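Local structure of endostatin (Mus musculus, 1KOE) at residues S74-W77 with D78-F81; I94-F97 with D98-V102. The protein inhibits angiogenesis as the C-terminal fragment of the collagen XVIII alpha1 chain, and is a heparin-binding domain. All blocks are in the same frame, centred on the assembly; numbering follows the deposited sequence.

Contact 1 of 2, residues S74-W77 with D78-F81; sequences SPSW and DSLF
Phe81 presents an edge of its ring to the face of Trp77, and this T-shaped pair is the tightly packed half of the contact. Phe81 CE2 lies 3.3 Å from Trp77 CE2, with the ring planes inclined at 58°. The indole reaches this place because CG stands anti to the backbone N (chi1 177°), swinging the ring out beside the carbonyl, where one turn of chain brings Phe81 against it. Leu80 flanks the pair, its CD1 4.2 Å from Trp77 CE3. A flat, broad tryptophan suits a site that aromatic neighbours fill: Tyr52 meets both rings and, through its backbone O, accepts the indole N-H. The turn itself is closed by Leu80 N, which donates to Trp77 O over 3.0 Å.

The looser margin lies at exposed Pro75 and partly exposed Ser79, where Pro75 CG is 3.5 Å from Ser79 OG. Ser74 and Ser76 are buried, yet their hydroxyls are satisfied: Ser76 OG and Ser79 OG are hydrogen-bonded at 2.7 Å, and Ser74 OG reaches forward two residues to donate to Ser76 O at 2.9 Å. Short serines suit this bend, where hydroxyls can bond to one another and to the backbone. The chemistry thus implies that hydroxyl bonds tie the entry of the short helix 77-80 to the bend before it, while its aromatic side packs against Tyr52.

Contact 2 of 2, residues I94-F97 with D98-V102; sequences IFSF and DGRDV
Ser96 meets both Asp98 and Arg100 through its hydroxyl. With chi1 at 59°, OG faces the returning chain, donating to Asp98 OD1 over 2.7 Å while accepting the N-H of Arg100 at 3.2 Å. Serine fits because one short group must act as donor and acceptor within a tight bend.

Asp98 spreads its carboxylate between two partners. Arg100 holds it side-on, NE to OD1 and NH2 to OD2, each at 2.8 Å. Ser96 OG and Arg100 NE approach OD1 from opposite faces of the carboxylate plane, so rotation of the group is probably restricted although Asp98 is exposed. Arg100 NH2 also bonds to Asn10 O, linking this polar cluster to the rest of the chain.

Phe95 lies farther down, its ring beside the returning backbone, with CD1 3.6 Å from Gly99 O; Lys69 makes a cation-pi contact with the same ring. Its CA-H points to Arg100 O at 3.2 Å, and it forms a non-hydrogen-bonded antiparallel pair with Asp101. The backbone bonds Ser96 N to Arg100 O and Val102 N to Ile94 O flank that pair. Beyond it, one water accepts from Ile94 N and donates to Asp101 OD1, an oxygen that also takes the N-H of Leu103.

Gly99 N bonds to Ser96 O at 3.0 Å, and Gly99 has a positive phi (85°), a conformation glycine adopts readily. A type I turn followed by such a glycine, with Ser96 N bonded to Arg100 O, is the 3:5 beta-hairpin with a G1 bulge.

How the contacts relate
Both contacts are local bends of the chain whose centres lie about 13 Å from that of the whole chain, but they do not touch: their centres are about 21 Å apart, their nearest atoms about 9 Å. Contact 1 follows strand 72-74, an outermost strand of the five-stranded sheet, and is the more buried; contact 2, later in the chain, has its turn at the surface while Phe97 packs on helix 19-33 and on Cys167, which is disulfide-bonded to Cys27. Hence different chemistry: aromatic packing dominates contact 1, with neutral hydroxyls beside it, whereas a salt bridge and backbone bonds shape contact 2.

Contact 1 of 2, residues S74-W77 with D78-F81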
loop_
_atom_site.group_PDB
_atom_site.type_symbol
_atom_site.label_atom_id
_atom_site.label_comp_id
_atom_site.label_asym_id
_atom_site.label_seq_id
_atom_site.Cartn_x
_atom_site.Cartn_y
_atom_site.Cartn_z
ATOM N N SER A 74 6.878 8.868 7.420
ATOM C CA SER A 74 6.753 10.100 6.650
ATOM C C SER A 74 6.021 11.126 7.518
ATOM O O SER A 74 5.199 10.762 8.364
ATOM C CB SER A 74 5.965 9.806 5.354
ATOM O OG SER A 74 5.696 10.981 4.624
ATOM N N PRO A 75 6.352 12.424 7.355
ATOM C CA PRO A 75 5.713 13.496 8.133
ATOM C C PRO A 75 4.220 13.689 7.867
ATOM O O PRO A 75 3.486 14.195 8.725
ATOM C CB PRO A 75 6.536 14.737 7.757
ATOM C CG PRO A 75 7.101 14.393 6.403
ATOM C CD PRO A 75 7.452 12.944 6.520
ATOM N N SER A 76 3.761 13.240 6.703
ATOM C CA SER A 76 2.357 13.364 6.335
ATOM C C SER A 76 2.057 12.511 5.118
ATOM O O SER A 76 2.954 12.000 4.447
ATOM C CB SER A 76 2.016 14.814 5.976
ATOM O OG SER A 76 2.668 15.189 4.773
ATOM N N TRP A 77 0.771 12.390 4.831
ATOM C CA TRP A 77 0.281 11.647 3.679
ATOM C C TRP A 77 0.675 12.408 2.412
ATOM O O TRP A 77 1.235 11.841 1.478
ATOM C CB TRP A 77 -1.244 11.547 3.793
ATOM C CG TRP A 77 -1.940 10.866 2.645
ATOM C CD1 TRP A 77 -2.800 11.448 1.749
ATOM C CD2 TRP A 77 -1.955 9.455 2.354
ATOM N NE1 TRP A 77 -3.364 10.493 0.940
ATOM C CE2 TRP A 77 -2.872 9.258 1.289
ATOM C CE3 TRP A 77 -1.291 8.339 2.896
ATOM C CZ2 TRP A 77 -3.144 7.985 0.751
ATOM C CZ3 TRP A 77 -1.556 7.075 2.364
ATOM C CH2 TRP A 77 -2.482 6.909 1.299
ATOM N N ASP A 78 0.445 13.717 2.419
ATOM C CA ASP A 78 0.758 14.563 1.270
ATOM C C ASP A 78 2.200 14.452 0.833
ATOM O O ASP A 78 2.493 14.499 -0.358
ATOM C CB ASP A 78 0.450 16.033 1.572
ATOM C CG ASP A 78 -1.010 16.363 1.432
ATOM O OD1 ASP A 78 -1.783 15.486 0.993
ATOM O OD2 ASP A 78 -1.380 17.510 1.768
ATOM N N SER A 79 3.105 14.326 1.793
ATOM C CA SER A 79 4.529 14.232 1.480
ATOM C C SER A 79 4.853 13.091 0.536
ATOM O O SER A 79 5.784 13.179 -0.263
ATOM C CB SER A 79 5.348 14.071 2.765
ATOM O OG SER A 79 5.108 15.170 3.618
ATOM N N LEU A 80 4.085 12.013 0.623
ATOM C CA LEU A 80 4.322 10.860 -0.242
ATOM C C LEU A 80 3.959 11.122 -1.708
ATOM O O LEU A 80 4.530 10.517 -2.620
ATOM C CB LEU A 80 3.516 9.648 0.250
ATOM C CG LEU A 80 3.781 9.036 1.626
ATOM C CD1 LEU A 80 2.756 7.928 1.858
ATOM C CD2 LEU A 80 5.189 8.474 1.712
ATOM N N PHE A 81 3.029 12.046 -1.925
ATOM C CA PHE A 81 2.520 12.329 -3.265
ATOM C C PHE A 81 2.998 13.631 -3.878
ATOM O O PHE A 81 2.429 14.116 -4.858
ATOM C CB PHE A 81 0.979 12.277 -3.218
ATOM C CG PHE A 81 0.453 10.993 -2.661
ATOM C CD1 PHE A 81 0.365 9.857 -3.471
ATOM C CD2 PHE A 81 0.098 10.896 -1.311
ATOM C CE1 PHE A 81 -0.060 8.632 -2.938
ATOM C CE2 PHE A 81 -0.322 9.692 -0.772
ATOM C CZ PHE A 81 -0.404 8.545 -1.580
#

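Contact 2 of 2, residues I94-F97 with D98-V102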
loop_
_atom_site.group_PDB
_atom_site.type_symbol
_atom_site.label_atom_id
_atom_site.label_comp_id
_atom_site.label_asym_id
_atom_site.label_seq_id
_atom_site.Cartn_x
_atom_site.Cartn_y
_atom_site.Cartn_z
ATOM N N ILE A 94 8.683 -1.887 7.304
ATOM C CA ILE A 94 7.249 -2.058 7.160
ATOM C C ILE A 94 6.918 -3.442 7.674
ATOM O O ILE A 94 7.547 -4.430 7.289
ATOM C CB ILE A 94 6.765 -1.875 5.706
ATOM C CG1 ILE A 94 7.026 -0.420 5.271
ATOM C CG2 ILE A 94 5.266 -2.249 5.597
ATOM C CD1 ILE A 94 6.562 -0.086 3.887
ATOM N N PHE A 95 6.021 -3.480 8.651
ATOM C CA PHE A 95 5.563 -4.727 9.270
ATOM C C PHE A 95 4.160 -5.129 8.793
ATOM O O PHE A 95 3.321 -4.268 8.491
ATOM C CB PHE A 95 5.501 -4.569 10.801
ATOM C CG PHE A 95 6.828 -4.319 11.430
ATOM C CD1 PHE A 95 7.638 -5.378 11.795
ATOM C CD2 PHE A 95 7.281 -3.027 11.643
ATOM C CE1 PHE A 95 8.899 -5.150 12.362
ATOM C CE2 PHE A 95 8.528 -2.801 12.204
ATOM C CZ PHE A 95 9.336 -3.870 12.561
ATOM N N SER A 96 3.925 -6.437 8.739
ATOM C CA SER A 96 2.613 -6.976 8.406
ATOM C C SER A 96 1.794 -6.904 9.715
ATOM O O SER A 96 2.362 -6.612 10.787
ATOM C CB SER A 96 2.758 -8.420 7.963
ATOM O OG SER A 96 3.346 -9.195 8.987
ATOM N N PHE A 97 0.494 -7.204 9.641
ATOM C CA PHE A 97 -0.378 -7.153 10.821
ATOM C C PHE A 97 0.106 -8.083 11.926
ATOM O O PHE A 97 0.043 -7.728 13.113
ATOM C CB PHE A 97 -1.828 -7.490 10.448
ATOM C CG PHE A 97 -2.533 -6.375 9.737
ATOM C CD1 PHE A 97 -3.003 -5.267 10.451
ATOM C CD2 PHE A 97 -2.700 -6.408 8.351
ATOM C CE1 PHE A 97 -3.619 -4.202 9.807
ATOM C CE2 PHE A 97 -3.318 -5.353 7.686
ATOM C CZ PHE A 97 -3.781 -4.239 8.416
ATOM N N ASP A 98 0.603 -9.258 11.552
ATOM C CA ASP A 98 1.090 -10.200 12.550
ATOM C C ASP A 98 2.533 -9.947 13.041
ATOM O O ASP A 98 3.144 -10.829 13.663
ATOM C CB ASP A 98 0.874 -11.661 12.105
ATOM C CG ASP A 98 1.667 -12.036 10.859
ATOM O OD1 ASP A 98 2.613 -11.315 10.481
ATOM O OD2 ASP A 98 1.329 -13.077 10.244
ATOM N N GLY A 99 3.072 -8.765 12.723
ATOM C CA GLY A 99 4.375 -8.363 13.209
ATOM C C GLY A 99 5.649 -8.753 12.509
ATOM O O GLY A 99 6.717 -8.596 13.090
ATOM N N ARG A 100 5.579 -9.197 11.269
ATOM C CA ARG A 100 6.784 -9.571 10.538
ATOM C C ARG A 100 7.310 -8.454 9.639
ATOM O O ARG A 100 6.525 -7.728 9.009
ATOM C CB ARG A 100 6.515 -10.814 9.689
ATOM C CG ARG A 100 6.333 -12.096 10.496
ATOM C CD ARG A 100 5.865 -13.212 9.587
ATOM N NE ARG A 100 4.487 -12.988 9.186
ATOM C CZ ARG A 100 3.934 -13.429 8.062
ATOM N NH1 ARG A 100 4.638 -14.135 7.196
ATOM N NH2 ARG A 100 2.667 -13.153 7.802
ATOM N N ASP A 101 8.633 -8.287 9.617
ATOM C CA ASP A 101 9.253 -7.278 8.760
ATOM C C ASP A 101 9.235 -7.880 7.344
ATOM O O ASP A 101 9.907 -8.889 7.061
ATOM C CB ASP A 101 10.687 -6.997 9.220
ATOM C CG ASP A 101 11.398 -5.944 8.362
ATOM O OD1 ASP A 101 11.154 -5.818 7.149
ATOM O OD2 ASP A 101 12.259 -5.250 8.903
ATOM N N VAL A 102 8.473 -7.246 6.462
ATOM C CA VAL A 102 8.300 -7.726 5.096
ATOM C C VAL A 102 9.580 -7.795 4.245
ATOM O O VAL A 102 9.680 -8.596 3.311
ATOM C CB VAL A 102 7.197 -6.904 4.379
ATOM C CG1 VAL A 102 7.677 -5.501 4.067
ATOM C CG2 VAL A 102 6.760 -7.599 3.138
HETATM O O HOH W 1 10.711 -3.372 5.922
#